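Local coordinates for protein 455aa long hypothetical phospho-sugar mutase (Sulfolobus tokodaii, PDB 2F7L) that interconverts the 6-phosphate and 1-phosphate forms of glucosamine and galactosamine, a magnesium-dependent step toward UDP-N-acetylated amino sugars, at residues 26-31 and 131-136; 171-176 and 351-356; 198-203 and 230-235. All coordinates share one frame; numbering follows the deposited sequence.

Interaction 1 of 3, residues 26-31 and 131-136; sequences LSKAIG and ERFNTI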
ATOM      1  N   LEU A  26       8.772  -1.476 -22.622  1.00 24.50           N
ATOM      2  CA  LEU A  26       8.198  -0.638 -21.587  1.00 25.58           C
ATOM      3  C   LEU A  26       9.258   0.333 -21.033  1.00 26.74           C
ATOM      4  O   LEU A  26       8.925   1.427 -20.594  1.00 27.51           O
ATOM      5  CB  LEU A  26       7.639  -1.537 -20.481  1.00 25.21           C
ATOM      6  CG  LEU A  26       6.600  -1.019 -19.474  1.00 26.23           C
ATOM      7  CD1 LEU A  26       7.236  -0.895 -18.117  1.00 26.31           C
ATOM      8  CD2 LEU A  26       6.014   0.318 -19.925  1.00 25.97           C
ATOM      9  N   SER A  27      10.531  -0.071 -21.094  1.00 27.13           N
ATOM     10  CA  SER A  27      11.677   0.713 -20.622  1.00 27.53           C
ATOM     11  C   SER A  27      12.117   1.841 -21.541  1.00 28.08           C
ATOM     12  O   SER A  27      12.665   2.836 -21.076  1.00 27.47           O
ATOM     13  CB  SER A  27      12.881  -0.196 -20.417  1.00 27.84           C
ATOM     14  OG  SER A  27      12.655  -1.061 -19.327  1.00 28.93           O
ATOM     15  N   LYS A  28      11.937   1.653 -22.849  1.00 28.31           N
ATOM     16  CA  LYS A  28      12.295   2.675 -23.825  1.00 27.70           C
ATOM     17  C   LYS A  28      11.205   3.741 -23.693  1.00 27.74           C
ATOM     18  O   LYS A  28      11.453   4.945 -23.840  1.00 28.51           O
ATOM     19  CB  LYS A  28      12.238   2.132 -25.258  1.00 27.37           C
ATOM     20  CG  LYS A  28      12.771   0.743 -25.494  1.00 27.33           C
ATOM     21  CD  LYS A  28      14.192   0.764 -25.978  1.00 25.79           C
ATOM     22  CE  LYS A  28      14.372  -0.185 -27.140  1.00 24.58           C
ATOM     23  NZ  LYS A  28      13.830   0.343 -28.414  1.00 23.76           N
ATOM     24  N   ALA A  29       9.985   3.272 -23.440  1.00 26.61           N
ATOM     25  CA  ALA A  29       8.844   4.161 -23.289  1.00 25.48           C
ATOM     26  C   ALA A  29       9.014   5.004 -22.033  1.00 23.83           C
ATOM     27  O   ALA A  29       8.895   6.222 -22.090  1.00 23.40           O
ATOM     28  CB  ALA A  29       7.546   3.347 -23.217  1.00 26.20           C
ATOM     29  N   ILE A  30       9.309   4.351 -20.909  1.00 21.57           N
ATOM     30  CA  ILE A  30       9.494   5.059 -19.649  1.00 19.66           C
ATOM     31  C   ILE A  30      10.646   6.032 -19.787  1.00 19.65           C
ATOM     32  O   ILE A  30      10.561   7.174 -19.340  1.00 19.68           O
ATOM     33  CB  ILE A  30       9.784   4.087 -18.481  1.00 18.58           C
ATOM     34  CG1 ILE A  30       8.531   3.253 -18.176  1.00 19.28           C
ATOM     35  CG2 ILE A  30      10.187   4.871 -17.230  1.00 17.19           C
ATOM     36  CD1 ILE A  30       8.789   2.015 -17.304  1.00 18.78           C
ATOM     37  N   GLY A  31      11.715   5.582 -20.430  1.00 19.13           N
ATOM     38  CA  GLY A  31      12.865   6.432 -20.612  1.00 20.13           C
ATOM     39  C   GLY A  31      12.562   7.599 -21.531  1.00 21.66           C
ATOM     40  O   GLY A  31      12.989   8.740 -21.282  1.00 22.77           O
ATOM     41  N   GLU A 131       5.597   3.318 -30.427  1.00 30.40           N
ATOM     42  CA  GLU A 131       7.043   3.132 -30.422  1.00 31.72           C
ATOM     43  C   GLU A 131       7.843   4.404 -30.735  1.00 31.05           C
ATOM     44  O   GLU A 131       8.867   4.337 -31.408  1.00 30.92           O
ATOM     45  CB  GLU A 131       7.447   2.000 -31.392  1.00 32.24           C
ATOM     46  CG  GLU A 131       6.487   0.827 -31.341  1.00 35.45           C
ATOM     47  CD  GLU A 131       7.110  -0.510 -31.735  1.00 36.78           C
ATOM     48  OE1 GLU A 131       7.770  -0.577 -32.784  1.00 37.19           O
ATOM     49  OE2 GLU A 131       6.918  -1.509 -31.003  1.00 37.64           O
ATOM     50  N   ARG A 132       7.377   5.558 -30.265  1.00 31.11           N
ATOM     51  CA  ARG A 132       8.120   6.814 -30.479  1.00 31.39           C
ATOM     52  C   ARG A 132       9.167   6.878 -29.355  1.00 31.26           C
ATOM     53  O   ARG A 132       8.894   7.369 -28.270  1.00 30.93           O
ATOM     54  CB  ARG A 132       7.206   8.044 -30.378  1.00 30.88           C
ATOM     55  CG  ARG A 132       6.094   8.107 -31.387  1.00 31.37           C
ATOM     56  CD  ARG A 132       5.475   9.507 -31.445  1.00 32.66           C
ATOM     57  NE  ARG A 132       5.064  10.021 -30.133  1.00 32.49           N
ATOM     58  CZ  ARG A 132       4.033   9.582 -29.408  1.00 30.79           C
ATOM     59  NH1 ARG A 132       3.254   8.604 -29.834  1.00 31.06           N
ATOM     60  NH2 ARG A 132       3.790  10.125 -28.231  1.00 30.22           N
ATOM     61  N   PHE A 133      10.365   6.384 -29.618  1.00 31.11           N
ATOM     62  CA  PHE A 133      11.389   6.359 -28.594  1.00 31.11           C
ATOM     63  C   PHE A 133      12.591   7.267 -28.799  1.00 31.64           C
ATOM     64  O   PHE A 133      13.186   7.279 -29.861  1.00 32.13           O
ATOM     65  CB  PHE A 133      11.898   4.928 -28.437  1.00 29.44           C
ATOM     66  CG  PHE A 133      10.831   3.935 -28.116  1.00 28.84           C
ATOM     67  CD1 PHE A 133       9.838   4.231 -27.180  1.00 28.72           C
ATOM     68  CD2 PHE A 133      10.854   2.669 -28.698  1.00 28.22           C
ATOM     69  CE1 PHE A 133       8.891   3.279 -26.825  1.00 28.03           C
ATOM     70  CE2 PHE A 133       9.917   1.713 -28.356  1.00 27.79           C
ATOM     71  CZ  PHE A 133       8.931   2.013 -27.415  1.00 28.32           C
ATOM     72  N   ASN A 134      12.978   8.013 -27.775  1.00 32.34           N
ATOM     73  CA  ASN A 134      14.157   8.848 -27.927  1.00 32.74           C
ATOM     74  C   ASN A 134      15.386   7.977 -28.034  1.00 32.08           C
ATOM     75  O   ASN A 134      16.269   8.062 -27.183  1.00 32.94           O
ATOM     76  CB  ASN A 134      14.337   9.781 -26.742  1.00 34.12           C
ATOM     77  CG  ASN A 134      13.280  10.830 -26.693  1.00 36.30           C
ATOM     78  OD1 ASN A 134      12.728  11.197 -27.735  1.00 36.48           O
ATOM     79  ND2 ASN A 134      12.990  11.342 -25.494  1.00 37.74           N
ATOM     80  N   THR A 135      15.443   7.128 -29.055  1.00 30.72           N
ATOM     81  CA  THR A 135      16.608   6.273 -29.248  1.00 29.78           C
ATOM     82  C   THR A 135      17.724   7.233 -29.609  1.00 29.73           C
ATOM     83  O   THR A 135      17.550   8.112 -30.452  1.00 29.71           O
ATOM     84  CB  THR A 135      16.377   5.254 -30.374  1.00 29.11           C
ATOM     85  OG1 THR A 135      15.371   4.326 -29.966  1.00 29.33           O
ATOM     86  CG2 THR A 135      17.627   4.469 -30.658  1.00 29.36           C
ATOM     87  N   ILE A 136      18.865   7.078 -28.956  1.00 29.44           N
ATOM     88  CA  ILE A 136      19.974   7.983 -29.193  1.00 29.40           C
ATOM     89  C   ILE A 136      21.065   7.435 -30.104  1.00 30.13           C
ATOM     90  O   ILE A 136      21.181   6.217 -30.305  1.00 28.84           O
ATOM     91  CB  ILE A 136      20.605   8.407 -27.843  1.00 29.07           C
ATOM     92  CG1 ILE A 136      21.225   7.178 -27.151  1.00 29.36           C
ATOM     93  CG2 ILE A 136      19.531   9.030 -26.949  1.00 26.96           C
ATOM     94  CD1 ILE A 136      22.240   7.498 -26.080  1.00 28.46           C
TER
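The F133 ring lies flat against the side of K28 on helix 20-34. K28 CB sits almost exactly over the middle of the ring, 3.5 Å from the F133 centroid and 6° off the ring normal. This is a CH-pi contact made by the start of the lysine chain. The two side chains cross at about a right angle. K28 CG is anti to its carbonyl carbon (chi1 -41°), and the chain then bends at chi2, chi3 and chi4. The chain bows away from the ring, and its bends bring K28 NZ back beside the rim, 3.8 Å from F133 CD2. The CE1 corner of the ring reaches the next residue of the helix. A29 N comes in obliquely, 3.6 Å from F133 CE1, and A29 CB adds an apolar contact 3.9 Å from F133 CE1. The other face of F133 is covered from its own segment, where E131 C stands 3.9 Å above the plane. The ring is thus held between the helix and its own backbone. Beyond it, A29 also packs on I124 and L127 of helix 118-130. The salt bridge of E131 to K25 and the bond between N134 N and T32 OG1 tie the loop further to helix 20-34. The contact belongs to domain I of the phosphohexose mutase fold, an alpha/beta/alpha domain, where the loop leaving one helix is laid across a neighbouring helix.

Interaction 2 of 3, residues 171-176 and 351-356; sequences KNYKVL and ELLANE
Y173 and K171 both carry CG anti to the carbonyl carbon (chi1 -79° and -62°), and both side chains reach helix 342-356. The contact joins alpha/beta/alpha domains II and III of the phosphohexose mutase fold. Y173 lies just before strand 174-178, an inner strand of the domain II sheet. Its ring points its hydroxyl end at the last turns of the helix. A354 CA lies at the ring edge, near its plane, and A354 CB is 4.1 Å from Y173 CE2. L353 comes in obliquely, with CD1 3.9 Å from Y173 CZ. Y173 OH also stands 3.1 Å from L353 O. One face of the tyrosine is covered by K171 CB, 3.6 Å above the plane and offset toward the rim. Within domain II, Y173 also touches D235, and L350 adds to its packing on the helix. An alanine in place of Y173 would probably open a gap beside L353 and A354 and leave K171 without the ring beneath its CB. The K171 chain bends at chi2 and runs on past the methyl of A354. Its CG is 4.0 Å from A354 CB, and its CE reaches 3.2 Å from A354 O.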
ATOM      1  N   LYS A 171      11.143   2.246  26.595  1.00 50.52           N
ATOM      2  CA  LYS A 171      10.159   1.190  26.795  1.00 49.36           C
ATOM      3  C   LYS A 171      10.709  -0.194  26.473  1.00 49.08           C
ATOM      4  O   LYS A 171      10.092  -1.205  26.795  1.00 48.81           O
ATOM      5  CB  LYS A 171       8.940   1.462  25.921  1.00 49.13           C
ATOM      6  CG  LYS A 171       8.217   2.752  26.247  1.00 49.36           C
ATOM      7  CD  LYS A 171       7.376   2.639  27.509  1.00 49.44           C
ATOM      8  CE  LYS A 171       6.745   3.972  27.859  1.00 50.54           C
ATOM      9  NZ  LYS A 171       5.738   3.835  28.947  1.00 50.54           N
ATOM     10  N   ASN A 172      11.882  -0.229  25.853  1.00 49.19           N
ATOM     11  CA  ASN A 172      12.512  -1.478  25.436  1.00 48.27           C
ATOM     12  C   ASN A 172      11.439  -2.495  25.022  1.00 46.53           C
ATOM     13  O   ASN A 172      11.193  -3.472  25.716  1.00 45.80           O
ATOM     14  CB  ASN A 172      13.334  -2.083  26.564  1.00 50.64           C
ATOM     15  CG  ASN A 172      14.048  -3.346  26.129  1.00 53.03           C
ATOM     16  OD1 ASN A 172      14.416  -3.480  24.953  1.00 54.01           O
ATOM     17  ND2 ASN A 172      14.262  -4.273  27.067  1.00 53.59           N
ATOM     18  N   TYR A 173      10.807  -2.257  23.891  1.00 44.60           N
ATOM     19  CA  TYR A 173       9.727  -3.127  23.450  1.00 42.46           C
ATOM     20  C   TYR A 173      10.226  -4.466  22.919  1.00 41.77           C
ATOM     21  O   TYR A 173      11.358  -4.586  22.462  1.00 41.40           O
ATOM     22  CB  TYR A 173       8.923  -2.428  22.360  1.00 40.96           C
ATOM     23  CG  TYR A 173       7.948  -1.401  22.878  1.00 39.64           C
ATOM     24  CD1 TYR A 173       7.016  -1.725  23.856  1.00 38.68           C
ATOM     25  CD2 TYR A 173       7.934  -0.110  22.363  1.00 39.74           C
ATOM     26  CE1 TYR A 173       6.089  -0.784  24.307  1.00 38.21           C
ATOM     27  CE2 TYR A 173       7.010   0.841  22.808  1.00 39.15           C
ATOM     28  CZ  TYR A 173       6.093   0.497  23.782  1.00 38.37           C
ATOM     29  OH  TYR A 173       5.180   1.426  24.217  1.00 37.59           O
ATOM     30  N   LYS A 174       9.361  -5.470  22.990  1.00 40.91           N
ATOM     31  CA  LYS A 174       9.674  -6.804  22.498  1.00 40.65           C
ATOM     32  C   LYS A 174       8.782  -6.997  21.254  1.00 40.26           C
ATOM     33  O   LYS A 174       7.596  -7.301  21.384  1.00 41.51           O
ATOM     34  CB  LYS A 174       9.336  -7.836  23.577  1.00 40.67           C
ATOM     35  CG  LYS A 174      10.096  -9.146  23.439  1.00 42.56           C
ATOM     36  CD  LYS A 174       9.478 -10.278  24.275  1.00 43.79           C
ATOM     37  CE  LYS A 174      10.126 -11.640  23.932  1.00 45.16           C
ATOM     38  NZ  LYS A 174       9.445 -12.866  24.486  1.00 45.03           N
ATOM     39  N   VAL A 175       9.338  -6.825  20.055  1.00 38.48           N
ATOM     40  CA  VAL A 175       8.540  -6.934  18.827  1.00 36.39           C
ATOM     41  C   VAL A 175       8.848  -8.095  17.899  1.00 35.25           C
ATOM     42  O   VAL A 175       9.944  -8.654  17.926  1.00 35.42           O
ATOM     43  CB  VAL A 175       8.648  -5.630  17.951  1.00 36.46           C
ATOM     44  CG1 VAL A 175       8.113  -4.428  18.712  1.00 36.12           C
ATOM     45  CG2 VAL A 175      10.083  -5.383  17.528  1.00 35.26           C
ATOM     46  N   LEU A 176       7.869  -8.459  17.072  1.00 34.05           N
ATOM     47  CA  LEU A 176       8.064  -9.518  16.067  1.00 32.53           C
ATOM     48  C   LEU A 176       7.807  -8.889  14.694  1.00 31.50           C
ATOM     49  O   LEU A 176       6.852  -8.135  14.514  1.00 31.02           O
ATOM     50  CB  LEU A 176       7.133 -10.715  16.288  1.00 31.52           C
ATOM     51  CG  LEU A 176       7.144 -11.691  15.107  1.00 31.39           C
ATOM     52  CD1 LEU A 176       6.784 -13.107  15.502  1.00 29.78           C
ATOM     53  CD2 LEU A 176       6.142 -11.173  14.094  1.00 32.47           C
ATOM     54  N   GLU A 351       5.497   4.677  18.754  1.00 41.41           N
ATOM     55  CA  GLU A 351       5.481   5.956  19.439  1.00 43.33           C
ATOM     56  C   GLU A 351       4.142   6.029  20.166  1.00 44.86           C
ATOM     57  O   GLU A 351       4.098   6.046  21.392  1.00 45.59           O
ATOM     58  CB  GLU A 351       5.631   7.136  18.465  1.00 42.34           C
ATOM     59  CG  GLU A 351       6.592   8.208  18.992  1.00 42.09           C
ATOM     60  CD  GLU A 351       6.480   9.568  18.286  1.00 42.99           C
ATOM     61  OE1 GLU A 351       7.379  10.422  18.492  1.00 42.16           O
ATOM     62  OE2 GLU A 351       5.499   9.798  17.538  1.00 43.06           O
ATOM     63  N   LEU A 352       3.057   6.044  19.399  1.00 46.81           N
ATOM     64  CA  LEU A 352       1.691   6.078  19.923  1.00 48.08           C
ATOM     65  C   LEU A 352       1.534   5.112  21.113  1.00 48.77           C
ATOM     66  O   LEU A 352       0.977   5.456  22.153  1.00 48.45           O
ATOM     67  CB  LEU A 352       0.732   5.702  18.786  1.00 48.24           C
ATOM     68  CG  LEU A 352      -0.794   5.767  18.897  1.00 48.66           C
ATOM     69  CD1 LEU A 352      -1.365   4.356  18.992  1.00 47.64           C
ATOM     70  CD2 LEU A 352      -1.185   6.647  20.087  1.00 48.37           C
ATOM     71  N   LEU A 353       2.056   3.907  20.951  1.00 49.75           N
ATOM     72  CA  LEU A 353       2.001   2.887  21.984  1.00 50.87           C
ATOM     73  C   LEU A 353       2.842   3.284  23.197  1.00 51.86           C
ATOM     74  O   LEU A 353       2.474   3.017  24.339  1.00 52.39           O
ATOM     75  CB  LEU A 353       2.521   1.570  21.408  1.00 50.86           C
ATOM     76  CG  LEU A 353       1.898   0.270  21.914  1.00 51.30           C
ATOM     77  CD1 LEU A 353       2.275   0.093  23.366  1.00 52.42           C
ATOM     78  CD2 LEU A 353       0.378   0.297  21.741  1.00 50.41           C
ATOM     79  N   ALA A 354       3.978   3.921  22.943  1.00 52.77           N
ATOM     80  CA  ALA A 354       4.886   4.339  24.007  1.00 53.39           C
ATOM     81  C   ALA A 354       4.319   5.451  24.864  1.00 54.06           C
ATOM     82  O   ALA A 354       4.469   5.453  26.082  1.00 54.13           O
ATOM     83  CB  ALA A 354       6.196   4.792  23.407  1.00 52.91           C
ATOM     84  N   ASN A 355       3.669   6.401  24.210  1.00 55.09           N
ATOM     85  CA  ASN A 355       3.099   7.548  24.885  1.00 55.75           C
ATOM     86  C   ASN A 355       1.772   7.250  25.592  1.00 55.64           C
ATOM     87  O   ASN A 355       1.338   8.020  26.439  1.00 55.35           O
ATOM     88  CB  ASN A 355       2.918   8.686  23.878  1.00 57.41           C
ATOM     89  CG  ASN A 355       2.795  10.043  24.549  1.00 60.00           C
ATOM     90  OD1 ASN A 355       2.441  11.035  23.916  1.00 60.68           O
ATOM     91  ND2 ASN A 355       3.096  10.093  25.850  1.00 61.86           N
ATOM     92  N   GLU A 356       1.123   6.143  25.253  1.00 55.61           N
ATOM     93  CA  GLU A 356      -0.143   5.805  25.902  1.00 55.77           C
ATOM     94  C   GLU A 356       0.124   4.879  27.084  1.00 56.23           C
ATOM     95  O   GLU A 356      -0.731   4.673  27.948  1.00 56.21           O
ATOM     96  CB  GLU A 356      -1.083   5.123  24.910  1.00 55.45           C
ATOM     97  CG  GLU A 356      -1.411   5.970  23.693  1.00 56.27           C
ATOM     98  CD  GLU A 356      -2.213   7.208  24.039  1.00 56.59           C
ATOM     99  OE1 GLU A 356      -3.211   7.042  24.763  1.00 57.71           O
ATOM    100  OE2 GLU A 356      -1.869   8.333  23.588  1.00 55.91           O
TER

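Interaction 3 of 3, residues 198-203 and 230-235; sequences KIYTIN and KTLKVD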
ATOM      1  N   LYS A 198      13.672  -5.597  21.454  1.00 39.95           N
ATOM      2  CA  LYS A 198      14.232  -6.938  21.399  1.00 39.41           C
ATOM      3  C   LYS A 198      13.528  -7.333  20.098  1.00 39.48           C
ATOM      4  O   LYS A 198      12.298  -7.229  20.003  1.00 39.70           O
ATOM      5  CB  LYS A 198      13.743  -7.795  22.562  1.00 38.54           C
ATOM      6  CG  LYS A 198      14.599  -9.008  22.835  1.00 37.72           C
ATOM      7  CD  LYS A 198      13.976  -9.849  23.934  1.00 37.68           C
ATOM      8  CE  LYS A 198      14.970 -10.868  24.474  1.00 37.28           C
ATOM      9  NZ  LYS A 198      15.580 -11.641  23.376  1.00 36.51           N
ATOM     10  N   ILE A 199      14.292  -7.747  19.091  1.00 38.81           N
ATOM     11  CA  ILE A 199      13.707  -8.066  17.794  1.00 38.00           C
ATOM     12  C   ILE A 199      13.681  -9.532  17.409  1.00 38.26           C
ATOM     13  O   ILE A 199      14.704 -10.209  17.443  1.00 39.31           O
ATOM     14  CB  ILE A 199      14.446  -7.313  16.688  1.00 37.21           C
ATOM     15  CG1 ILE A 199      14.528  -5.833  17.042  1.00 36.88           C
ATOM     16  CG2 ILE A 199      13.744  -7.502  15.364  1.00 36.58           C
ATOM     17  CD1 ILE A 199      15.572  -5.091  16.253  1.00 36.64           C
ATOM     18  N   TYR A 200      12.496 -10.017  17.055  1.00 38.08           N
ATOM     19  CA  TYR A 200      12.321 -11.394  16.606  1.00 37.66           C
ATOM     20  C   TYR A 200      11.700 -11.284  15.218  1.00 37.66           C
ATOM     21  O   TYR A 200      10.672 -10.603  15.049  1.00 38.40           O
ATOM     22  CB  TYR A 200      11.333 -12.158  17.486  1.00 37.93           C
ATOM     23  CG  TYR A 200      11.709 -12.283  18.937  1.00 38.28           C
ATOM     24  CD1 TYR A 200      11.480 -11.233  19.822  1.00 38.44           C
ATOM     25  CD2 TYR A 200      12.286 -13.459  19.430  1.00 37.55           C
ATOM     26  CE1 TYR A 200      11.813 -11.344  21.156  1.00 39.07           C
ATOM     27  CE2 TYR A 200      12.625 -13.583  20.763  1.00 38.23           C
ATOM     28  CZ  TYR A 200      12.386 -12.519  21.620  1.00 39.06           C
ATOM     29  OH  TYR A 200      12.719 -12.619  22.942  1.00 39.43           O
ATOM     30  N   THR A 201      12.297 -11.919  14.219  1.00 35.91           N
ATOM     31  CA  THR A 201      11.689 -11.847  12.912  1.00 34.61           C
ATOM     32  C   THR A 201      11.399 -13.249  12.437  1.00 33.97           C
ATOM     33  O   THR A 201      12.187 -14.195  12.639  1.00 33.41           O
ATOM     34  CB  THR A 201      12.573 -11.129  11.843  1.00 34.84           C
ATOM     35  OG1 THR A 201      13.551 -12.044  11.342  1.00 37.87           O
ATOM     36  CG2 THR A 201      13.267  -9.916  12.423  1.00 33.03           C
ATOM     37  N   ILE A 202      10.229 -13.375  11.827  1.00 33.13           N
ATOM     38  CA  ILE A 202       9.787 -14.633  11.275  1.00 31.49           C
ATOM     39  C   ILE A 202       9.881 -14.325   9.790  1.00 31.25           C
ATOM     40  O   ILE A 202       9.491 -13.244   9.332  1.00 29.64           O
ATOM     41  CB  ILE A 202       8.328 -14.989  11.759  1.00 31.17           C
ATOM     42  CG1 ILE A 202       7.889 -16.322  11.197  1.00 31.97           C
ATOM     43  CG2 ILE A 202       7.327 -13.973  11.288  1.00 31.10           C
ATOM     44  CD1 ILE A 202       8.896 -17.392  11.345  1.00 34.11           C
ATOM     45  N   ASN A 203      10.489 -15.246   9.055  1.00 31.61           N
ATOM     46  CA  ASN A 203      10.663 -15.087   7.618  1.00 31.58           C
ATOM     47  C   ASN A 203      11.495 -13.861   7.249  1.00 30.87           C
ATOM     48  O   ASN A 203      11.203 -13.167   6.280  1.00 30.40           O
ATOM     49  CB  ASN A 203       9.280 -15.044   6.983  1.00 32.42           C
ATOM     50  CG  ASN A 203       8.464 -16.244   7.378  1.00 33.03           C
ATOM     51  OD1 ASN A 203       8.959 -17.382   7.304  1.00 33.22           O
ATOM     52  ND2 ASN A 203       7.229 -16.015   7.817  1.00 31.70           N
ATOM     53  N   LYS A 230       1.887 -14.671  19.870  1.00 41.83           N
ATOM     54  CA  LYS A 230       1.404 -15.059  21.185  1.00 42.61           C
ATOM     55  C   LYS A 230       2.410 -15.932  21.923  1.00 41.62           C
ATOM     56  O   LYS A 230       2.828 -15.594  23.027  1.00 41.88           O
ATOM     57  CB  LYS A 230       0.059 -15.794  21.069  1.00 44.52           C
ATOM     58  CG  LYS A 230      -0.876 -15.521  22.255  1.00 49.15           C
ATOM     59  CD  LYS A 230      -2.132 -16.410  22.274  1.00 51.77           C
ATOM     60  CE  LYS A 230      -3.047 -16.151  21.071  1.00 54.14           C
ATOM     61  NZ  LYS A 230      -2.447 -16.539  19.744  1.00 54.72           N
ATOM     62  N   THR A 231       2.821 -17.039  21.318  1.00 40.75           N
ATOM     63  CA  THR A 231       3.757 -17.924  21.994  1.00 41.05           C
ATOM     64  C   THR A 231       5.027 -17.235  22.491  1.00 41.21           C
ATOM     65  O   THR A 231       5.633 -17.693  23.451  1.00 41.62           O
ATOM     66  CB  THR A 231       4.140 -19.170  21.128  1.00 41.13           C
ATOM     67  OG1 THR A 231       5.568 -19.247  20.998  1.00 41.67           O
ATOM     68  CG2 THR A 231       3.468 -19.125  19.759  1.00 40.75           C
ATOM     69  N   LEU A 232       5.411 -16.130  21.858  1.00 41.27           N
ATOM     70  CA  LEU A 232       6.603 -15.389  22.261  1.00 40.86           C
ATOM     71  C   LEU A 232       6.283 -14.159  23.112  1.00 41.14           C
ATOM     72  O   LEU A 232       7.189 -13.395  23.442  1.00 41.19           O
ATOM     73  CB  LEU A 232       7.391 -14.925  21.033  1.00 40.84           C
ATOM     74  CG  LEU A 232       8.238 -15.892  20.201  1.00 40.49           C
ATOM     75  CD1 LEU A 232       8.699 -15.185  18.925  1.00 39.15           C
ATOM     76  CD2 LEU A 232       9.422 -16.376  21.013  1.00 39.77           C
ATOM     77  N   LYS A 233       5.014 -13.944  23.449  1.00 41.16           N
ATOM     78  CA  LYS A 233       4.631 -12.789  24.269  1.00 42.00           C
ATOM     79  C   LYS A 233       5.321 -11.483  23.864  1.00 41.64           C
ATOM     80  O   LYS A 233       6.002 -10.840  24.661  1.00 42.10           O
ATOM     81  CB  LYS A 233       4.935 -13.074  25.731  1.00 43.07           C
ATOM     82  CG  LYS A 233       4.136 -14.214  26.265  1.00 46.31           C
ATOM     83  CD  LYS A 233       4.861 -14.985  27.349  1.00 47.59           C
ATOM     84  CE  LYS A 233       4.038 -16.223  27.686  1.00 49.38           C
ATOM     85  NZ  LYS A 233       2.585 -15.865  27.891  1.00 50.74           N
ATOM     86  N   VAL A 234       5.135 -11.089  22.620  1.00 40.39           N
ATOM     87  CA  VAL A 234       5.733  -9.880  22.116  1.00 39.14           C
ATOM     88  C   VAL A 234       4.757  -8.737  22.396  1.00 38.84           C
ATOM     89  O   VAL A 234       3.555  -8.964  22.475  1.00 38.94           O
ATOM     90  CB  VAL A 234       6.002 -10.073  20.619  1.00 38.96           C
ATOM     91  CG1 VAL A 234       5.592  -8.870  19.837  1.00 39.24           C
ATOM     92  CG2 VAL A 234       7.458 -10.374  20.418  1.00 38.54           C
ATOM     93  N   ASP A 235       5.264  -7.520  22.570  1.00 38.17           N
ATOM     94  CA  ASP A 235       4.399  -6.371  22.847  1.00 38.24           C
ATOM     95  C   ASP A 235       3.650  -5.915  21.596  1.00 38.12           C
ATOM     96  O   ASP A 235       2.556  -5.348  21.670  1.00 37.94           O
ATOM     97  CB  ASP A 235       5.217  -5.200  23.396  1.00 38.51           C
ATOM     98  CG  ASP A 235       6.071  -5.595  24.574  1.00 40.41           C
ATOM     99  OD1 ASP A 235       5.549  -6.308  25.456  1.00 41.47           O
ATOM    100  OD2 ASP A 235       7.258  -5.193  24.632  1.00 41.49           O
TER
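Y200 meets two aliphatic side chains through the near end of its ring. L232 CD1 is 4.0 Å from Y200 CD2 and 4.2 Å from Y200 CG. V234 CG2 is 4.2 Å from Y200 CD1. Both methyl groups approach obliquely, and they touch CD2 and CD1, the two carbons flanking CG. The Y200 and V234 side chains run alongside each other, pointing opposite ways, while L232 slants across the ring. Across the two segments the contact is wholly apolar.

The next shell fixes the ring and its partners. The CB of Y200 points toward 230-235, and CG lies anti to the carbonyl carbon (chi1 -61°), which puts the ring's CD carbons by L232 and V234. The Y200 hydroxyl accepts a bond from K198 NZ, with the two atoms 3.1 Å apart. K198 and Y200 are two apart on strand 198-201, so their side chains leave the same side of the sheet. K174 of the adjacent strand packs on both. L232 and V234 are set by the turn that ends helix 223-231. K233 has positive phi, and K233 N is bonded to K230 O at 2.8 Å, part of a Schellman motif. This turn leads the chain from the helix into strand 236-239. K174 NZ also bonds to L232 O. The backbone of Y200 pairs with V175 and I177 on strand 174-178.

Strand 198-201 is an edge strand of the domain II sheet. Its tyrosine packs on the turn leading into strand 236-239, two places over beyond 174-178, and the three strands run parallel, as in an alpha/beta/alpha domain.

How the interactions relate
Interaction 1 stands apart, with its centre about 48 Å from that of interaction 2 and on the opposite side of the chain's centre. It lies within domain I and is partly buried. Interaction 2 is the buried one and joins domains II and III. Interaction 3 lies within domain II and is partly buried. Interactions 2 and 3 share a sheet, since strands 174-178 and 198-201 are neighbours in it. They touch through K174, whose O lies 2.6 Å from D235 N, a probable hydrogen bond. An aromatic ring carries each contact. It takes a lysine CH over its face in 1, meets a helix by its hydroxyl end in 2 and, across the two segments, meets methyl groups in 3.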